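Local coordinates for leucine-rich repeat protein (Bacteroides thetaiotaomicron, PDB 4ECN), which is of unknown function but carries leucine-rich repeats and probably binds other proteins outside the cell, at residues P502-T505 / Q506-D509; I685-F688 / P689-L692; L795-W798 / P799-I802. All blocks are in the same frame, centred on the assembly; numbering follows the deposited sequence.

Overall arrangement
All three contacts fall at comparable points of the leucine-rich repeat array, on connections that follow parallel strands of different repeats, and each includes a large apolar residue followed by proline. Contact 1 belongs to the sheet containing strand 495-499; contacts 2 and 3 belong to the later parallel sheet, their centres about 28 Å apart, whereas contact 1 lies about 46 Å from contact 2, centre to centre. Contacts 1 and 3 are largely buried and contact 2 is partly so, with T505, K687, Q797 and T800 exposed to solvent. Contact 1 is apolar packing round a turn, while contacts 2 and 3 set an aromatic face over proline and add an inverse gamma turn.

Contact 1. Residues P502-T505 / Q506-D509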
loop_
_atom_site.group_PDB
_atom_site.type_symbol
_atom_site.label_atom_id
_atom_site.label_comp_id
_atom_site.label_asym_id
_atom_site.label_seq_id
_atom_site.Cartn_x
_atom_site.Cartn_y
_atom_site.Cartn_z
ATOM N N PRO A 502 7.154 -0.419 13.906
ATOM C CA PRO A 502 7.606 -1.349 14.947
ATOM C C PRO A 502 8.166 -0.747 16.225
ATOM O O PRO A 502 7.968 -1.351 17.284
ATOM C CB PRO A 502 8.753 -2.100 14.272
ATOM C CG PRO A 502 8.542 -1.986 12.869
ATOM C CD PRO A 502 7.777 -0.738 12.604
ATOM N N ASN A 503 8.912 0.371 16.131
ATOM C CA ASN A 503 9.646 0.932 17.269
ATOM C C ASN A 503 8.863 2.019 17.991
ATOM O O ASN A 503 9.396 2.687 18.889
ATOM C CB ASN A 503 10.983 1.482 16.760
ATOM C CG ASN A 503 11.754 0.437 15.983
ATOM O OD1 ASN A 503 11.627 -0.774 16.226
ATOM N ND2 ASN A 503 12.487 0.862 14.960
HETATM N N MSE A 504 7.588 2.151 17.640
HETATM C CA MSE A 504 6.685 3.128 18.223
HETATM C C MSE A 504 6.073 2.509 19.477
HETATM O O MSE A 504 5.329 1.519 19.376
HETATM C CB MSE A 504 5.651 3.518 17.175
HETATM C CG MSE A 504 5.254 4.961 17.247
HETATM SE SE MSE A 504 4.009 5.400 15.848
HETATM C CE MSE A 504 2.552 4.101 16.234
ATOM N N THR A 505 6.446 3.051 20.664
ATOM C CA THR A 505 6.046 2.484 21.962
ATOM C C THR A 505 4.719 3.045 22.473
ATOM O O THR A 505 4.126 2.443 23.376
ATOM C CB THR A 505 7.128 2.691 23.013
ATOM O OG1 THR A 505 7.453 4.083 23.139
ATOM C CG2 THR A 505 8.365 1.850 22.725
ATOM N N GLN A 506 4.244 4.155 21.887
ATOM C CA GLN A 506 2.937 4.767 22.160
ATOM C C GLN A 506 2.512 5.609 20.947
ATOM O O GLN A 506 3.321 5.845 20.044
ATOM C CB GLN A 506 2.922 5.600 23.457
ATOM C CG GLN A 506 3.776 6.839 23.469
ATOM C CD GLN A 506 4.137 7.167 24.887
ATOM O OE1 GLN A 506 4.876 6.429 25.573
ATOM N NE2 GLN A 506 3.615 8.276 25.367
ATOM N N LEU A 507 1.252 6.051 20.917
ATOM C CA LEU A 507 0.806 6.879 19.811
ATOM C C LEU A 507 1.395 8.269 19.993
ATOM O O LEU A 507 1.478 8.745 21.135
ATOM C CB LEU A 507 -0.732 6.929 19.691
ATOM C CG LEU A 507 -1.498 5.615 19.593
ATOM C CD1 LEU A 507 -2.968 5.879 19.640
ATOM C CD2 LEU A 507 -1.142 4.842 18.327
ATOM N N PRO A 508 1.867 8.901 18.887
ATOM C CA PRO A 508 2.455 10.242 18.992
ATOM C C PRO A 508 1.404 11.287 19.380
ATOM O O PRO A 508 0.216 11.145 19.024
ATOM C CB PRO A 508 3.013 10.485 17.588
ATOM C CG PRO A 508 2.228 9.669 16.738
ATOM C CD PRO A 508 1.866 8.442 17.485
ATOM N N ASP A 509 1.862 12.352 20.093
ATOM C CA ASP A 509 1.028 13.428 20.636
ATOM C C ASP A 509 0.253 14.230 19.588
ATOM O O ASP A 509 -0.811 14.758 19.929
ATOM C CB ASP A 509 1.878 14.420 21.439
ATOM C CG ASP A 509 1.739 14.249 22.941
ATOM O OD1 ASP A 509 2.023 13.127 23.445
ATOM O OD2 ASP A 509 1.351 15.237 23.619
#
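M504 and P508 come together because the backbone bends between them. T505 folds the chain (psi -15°), carrying M504 C to 3.4 Å from Q506 N, and from Q506 onward the chain is extended through L507 and P508. The bend lies in the connection that leaves strand 495-499 of the leucine-rich repeat sheet, and its leucine-proline pair, L507-P508, resembles the LP of the leucine-rich repeat consensus. On the inner side the selenomethionine M504 does the packing. Its chain runs straight to the selenium and then bends (chi3 58°), which brings CE to 4.3 Å from L507 CD2. A long, flexible, apolar side chain suits this place, since it can follow the curve of the turn and also reach I465 and L498; P508 rests on L498 as well. Outside the bend the polar residues T505 and Q506 take over. T505 lies against Y462, and Q506 CG sits between its own backbone N and carbonyl carbon (chi1 66°), and the chain beyond CG is extended, lying beside Q532 and D536 of helix 530-542. D536 also accepts the hydrogen bond of L507 N, tying the turn to that helix, while P508 has no N-H that would need a partner. M504 and P508 cross at about a right angle, the SE atom of M504 standing 4.1 Å from P508 CD.

Contact 2. Residues I685-F688 / P689-L692; sequences IQKF and PTEL
F688 and P689 make the apolar part of this contact. P689 CD lies over one face of the phenyl ring, 3.8 Å from its centroid and 20° off the ring normal, displaced toward the rim on the side of F688 CG. This is a CH-pi contact, and proline suits it because its CD, bonded to the ring nitrogen, carries slightly polarised hydrogens. F688 CG stands opposite its own backbone N, beside the carbonyl carbon (chi1 180°), and that torsion lays the ring back over the following residue. L704, in the next connection along the chain, also touches the ring. If F688 were an alanine, P689 CD would probably lose the aromatic face that covers it and a gap would open toward L704.

The fold here is the leucine-rich repeat connection after strand 675-679, where the aromatic-proline pair leads into the short helix 690-694. Among backbone bonds, T690 N donates to F688 O over 2.7 Å, closing an inverse gamma turn centred on P689; the donor stands tilted from the carbonyl plane, at a C=O...N angle of 101°. L692 N then bonds to P689 O over 2.9 Å as the helix begins.

The polar side chains are K687, exposed, and T690 and E691, partly so. The threonine hydroxyl T690 OG1 has its stronger partner in S716 O, and K687 NZ reaches T690 OG1 by a weak bond of 3.4 Å. K687 bends at chi2 and chi4, and the same ammonium bonds weakly to F688 O. E691 OE2 is 5.5 Å from K687 NZ, not in contact, though the opposite charges may attract weakly.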
loop_
_atom_site.group_PDB
_atom_site.type_symbol
_atom_site.label_atom_id
_atom_site.label_comp_id
_atom_site.label_asym_id
_atom_site.label_seq_id
_atom_site.Cartn_x
_atom_site.Cartn_y
_atom_site.Cartn_z
ATOM N N ILE A 685 -22.308 -26.589 19.390
ATOM C CA ILE A 685 -23.759 -26.617 19.277
ATOM C C ILE A 685 -24.226 -28.052 19.247
ATOM O O ILE A 685 -23.837 -28.834 18.365
ATOM C CB ILE A 685 -24.200 -25.829 18.022
ATOM C CG1 ILE A 685 -23.854 -24.317 18.185
ATOM C CG2 ILE A 685 -25.685 -26.049 17.730
ATOM C CD1 ILE A 685 -23.781 -23.558 16.914
ATOM N N GLN A 686 -25.054 -28.397 20.236
ATOM C CA GLN A 686 -25.638 -29.727 20.372
ATOM C C GLN A 686 -27.115 -29.704 20.026
ATOM O O GLN A 686 -27.641 -30.717 19.585
ATOM C CB GLN A 686 -25.430 -30.244 21.789
ATOM C CG GLN A 686 -24.410 -31.351 21.843
ATOM C CD GLN A 686 -23.980 -31.662 23.249
ATOM O OE1 GLN A 686 -23.159 -30.951 23.845
ATOM N NE2 GLN A 686 -24.449 -32.782 23.770
ATOM N N LYS A 687 -27.771 -28.544 20.228
ATOM C CA LYS A 687 -29.176 -28.274 19.960
ATOM C C LYS A 687 -29.269 -27.273 18.815
ATOM O O LYS A 687 -28.684 -26.190 18.877
ATOM C CB LYS A 687 -29.896 -27.758 21.239
ATOM C CG LYS A 687 -31.438 -27.962 21.257
ATOM C CD LYS A 687 -32.272 -26.816 20.605
ATOM C CE LYS A 687 -33.659 -27.203 20.093
ATOM N NZ LYS A 687 -33.610 -27.997 18.820
ATOM N N PHE A 688 -29.987 -27.646 17.755
ATOM C CA PHE A 688 -30.190 -26.819 16.565
ATOM C C PHE A 688 -30.767 -25.422 16.984
ATOM O O PHE A 688 -31.661 -25.373 17.837
ATOM C CB PHE A 688 -31.102 -27.551 15.588
ATOM C CG PHE A 688 -31.362 -26.767 14.337
ATOM C CD1 PHE A 688 -32.427 -25.876 14.265
ATOM C CD2 PHE A 688 -30.529 -26.900 13.230
ATOM C CE1 PHE A 688 -32.652 -25.135 13.114
ATOM C CE2 PHE A 688 -30.788 -26.191 12.058
ATOM C CZ PHE A 688 -31.835 -25.299 12.015
ATOM N N PRO A 689 -30.259 -24.287 16.429
ATOM C CA PRO A 689 -30.684 -22.968 16.928
ATOM C C PRO A 689 -32.081 -22.523 16.459
ATOM O O PRO A 689 -32.232 -21.509 15.769
ATOM C CB PRO A 689 -29.603 -22.039 16.391
ATOM C CG PRO A 689 -29.131 -22.694 15.158
ATOM C CD PRO A 689 -29.179 -24.155 15.427
ATOM N N THR A 690 -33.112 -23.226 16.945
ATOM C CA THR A 690 -34.543 -22.939 16.710
ATOM C C THR A 690 -34.843 -21.443 16.978
ATOM O O THR A 690 -35.593 -20.800 16.238
ATOM C CB THR A 690 -35.387 -23.850 17.628
ATOM O OG1 THR A 690 -35.007 -25.210 17.408
ATOM C CG2 THR A 690 -36.883 -23.682 17.421
ATOM N N GLU A 691 -34.201 -20.914 18.028
ATOM C CA GLU A 691 -34.212 -19.536 18.516
ATOM C C GLU A 691 -34.105 -18.521 17.387
ATOM O O GLU A 691 -34.632 -17.420 17.512
ATOM C CB GLU A 691 -33.028 -19.329 19.474
ATOM C CG GLU A 691 -32.800 -20.486 20.441
ATOM C CD GLU A 691 -31.825 -21.568 20.021
ATOM O OE1 GLU A 691 -30.617 -21.261 19.907
ATOM O OE2 GLU A 691 -32.245 -22.743 19.918
ATOM N N LEU A 692 -33.378 -18.866 16.313
ATOM C CA LEU A 692 -33.196 -17.993 15.172
ATOM C C LEU A 692 -34.462 -17.924 14.314
ATOM O O LEU A 692 -34.844 -16.859 13.865
ATOM C CB LEU A 692 -32.025 -18.486 14.329
ATOM C CG LEU A 692 -30.636 -18.468 14.963
ATOM C CD1 LEU A 692 -29.603 -19.114 14.036
ATOM C CD2 LEU A 692 -30.202 -17.070 15.299
#

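Contact 3. Residues L795-W798 / P799-I802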
loop_
_atom_site.group_PDB
_atom_site.type_symbol
_atom_site.label_atom_id
_atom_site.label_comp_id
_atom_site.label_asym_id
_atom_site.label_seq_id
_atom_site.Cartn_x
_atom_site.Cartn_y
_atom_site.Cartn_z
ATOM N N LEU A 795 -23.823 -46.320 5.833
ATOM C CA LEU A 795 -24.843 -46.034 4.826
ATOM C C LEU A 795 -24.687 -46.977 3.604
ATOM O O LEU A 795 -23.817 -46.782 2.748
ATOM C CB LEU A 795 -24.821 -44.554 4.408
ATOM C CG LEU A 795 -25.869 -44.091 3.382
ATOM C CD1 LEU A 795 -27.288 -44.211 3.929
ATOM C CD2 LEU A 795 -25.599 -42.668 2.976
ATOM N N ARG A 796 -25.599 -47.973 3.532
ATOM C CA ARG A 796 -25.633 -49.015 2.501
ATOM C C ARG A 796 -26.792 -48.892 1.496
ATOM O O ARG A 796 -26.713 -49.477 0.404
ATOM C CB ARG A 796 -25.754 -50.416 3.141
ATOM C CG ARG A 796 -24.604 -50.848 4.003
ATOM C CD ARG A 796 -24.625 -52.361 4.107
ATOM N NE ARG A 796 -25.047 -52.893 5.411
ATOM C CZ ARG A 796 -24.230 -53.093 6.445
ATOM N NH1 ARG A 796 -22.950 -52.738 6.370
ATOM N NH2 ARG A 796 -24.693 -53.617 7.572
ATOM N N GLN A 797 -27.897 -48.249 1.876
ATOM C CA GLN A 797 -29.029 -48.260 0.954
ATOM C C GLN A 797 -29.077 -46.969 0.118
ATOM O O GLN A 797 -28.959 -45.862 0.643
ATOM C CB GLN A 797 -30.364 -48.488 1.709
ATOM C CG GLN A 797 -31.620 -48.624 0.827
ATOM C CD GLN A 797 -31.511 -49.605 -0.317
ATOM O OE1 GLN A 797 -30.928 -50.685 -0.200
ATOM N NE2 GLN A 797 -32.091 -49.253 -1.453
ATOM N N TRP A 798 -29.243 -47.147 -1.203
ATOM C CA TRP A 798 -29.376 -46.073 -2.167
ATOM C C TRP A 798 -30.741 -45.428 -1.973
ATOM O O TRP A 798 -31.682 -46.172 -1.684
ATOM C CB TRP A 798 -29.198 -46.663 -3.571
ATOM C CG TRP A 798 -29.613 -45.768 -4.696
ATOM C CD1 TRP A 798 -30.829 -45.737 -5.305
ATOM C CD2 TRP A 798 -28.798 -44.798 -5.370
ATOM N NE1 TRP A 798 -30.833 -44.789 -6.300
ATOM C CE2 TRP A 798 -29.602 -44.193 -6.358
ATOM C CE3 TRP A 798 -27.474 -44.352 -5.210
ATOM C CZ2 TRP A 798 -29.121 -43.179 -7.204
ATOM C CZ3 TRP A 798 -26.990 -43.364 -6.064
ATOM C CH2 TRP A 798 -27.809 -42.789 -7.045
ATOM N N PRO A 799 -30.896 -44.079 -2.108
ATOM C CA PRO A 799 -32.222 -43.461 -1.902
ATOM C C PRO A 799 -33.128 -43.629 -3.131
ATOM O O PRO A 799 -33.284 -42.703 -3.927
ATOM C CB PRO A 799 -31.880 -41.997 -1.644
ATOM C CG PRO A 799 -30.639 -41.778 -2.389
ATOM C CD PRO A 799 -29.873 -43.052 -2.407
ATOM N N THR A 800 -33.755 -44.811 -3.252
ATOM C CA THR A 800 -34.619 -45.196 -4.360
ATOM C C THR A 800 -35.776 -44.185 -4.483
ATOM O O THR A 800 -36.526 -43.983 -3.525
ATOM C CB THR A 800 -35.113 -46.641 -4.165
ATOM O OG1 THR A 800 -34.001 -47.502 -3.885
ATOM C CG2 THR A 800 -35.853 -47.159 -5.364
ATOM N N GLY A 801 -35.861 -43.559 -5.665
ATOM C CA GLY A 801 -36.836 -42.542 -6.036
ATOM C C GLY A 801 -36.199 -41.181 -6.267
ATOM O O GLY A 801 -36.861 -40.269 -6.771
ATOM N N ILE A 802 -34.902 -41.026 -5.903
ATOM C CA ILE A 802 -34.184 -39.758 -5.984
ATOM C C ILE A 802 -34.100 -39.221 -7.441
ATOM O O ILE A 802 -34.022 -38.008 -7.620
ATOM C CB ILE A 802 -32.754 -39.866 -5.365
ATOM C CG1 ILE A 802 -32.270 -38.484 -4.867
ATOM C CG2 ILE A 802 -31.741 -40.576 -6.291
ATOM C CD1 ILE A 802 -31.226 -38.478 -3.895
#
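Two overlapping turns shape this contact: an inverse gamma turn centred on P799 between W798 and T800, and a type II beta turn from P799 to I802. In the first, T800 N makes a weak bond of 2.9 Å to W798 O. The amide of Q797 adds another weak bond to that oxygen, NE2 to W798 O at 3.1 Å. In the second, I802 N bonds to P799 O over 3.1 Å, and G801 takes a positive phi (114°) at which a beta carbon would press on the carbonyl oxygen of T800, hence the glycine. Both turns lie in the leucine-rich repeat connection between strands 780-782 and 810-812, where the tryptophan-proline pair stands where contact 2 has phenylalanine-proline.

W798 is buried, against V821. With CG anti to the backbone N (chi1 166°), its indole lies over P799, whose CD sits 3.8 Å from the centroid of the five-membered ring, 23° off the normal, in a CH-pi contact. At the six-membered end, I802 CG2 meets W798 CZ2 at 3.8 Å, the two side chains crossing at about a right angle, and both also touch L811 of strand 810-812. The T800 hydroxyl lies at the indole edge, in the plane of the ring, OG1 being 3.9 Å from W798 CD1. The buried indole N-H, NE1, is satisfied by the carboxylate of E823, which also receives weak bonds from G801 N and I802 N.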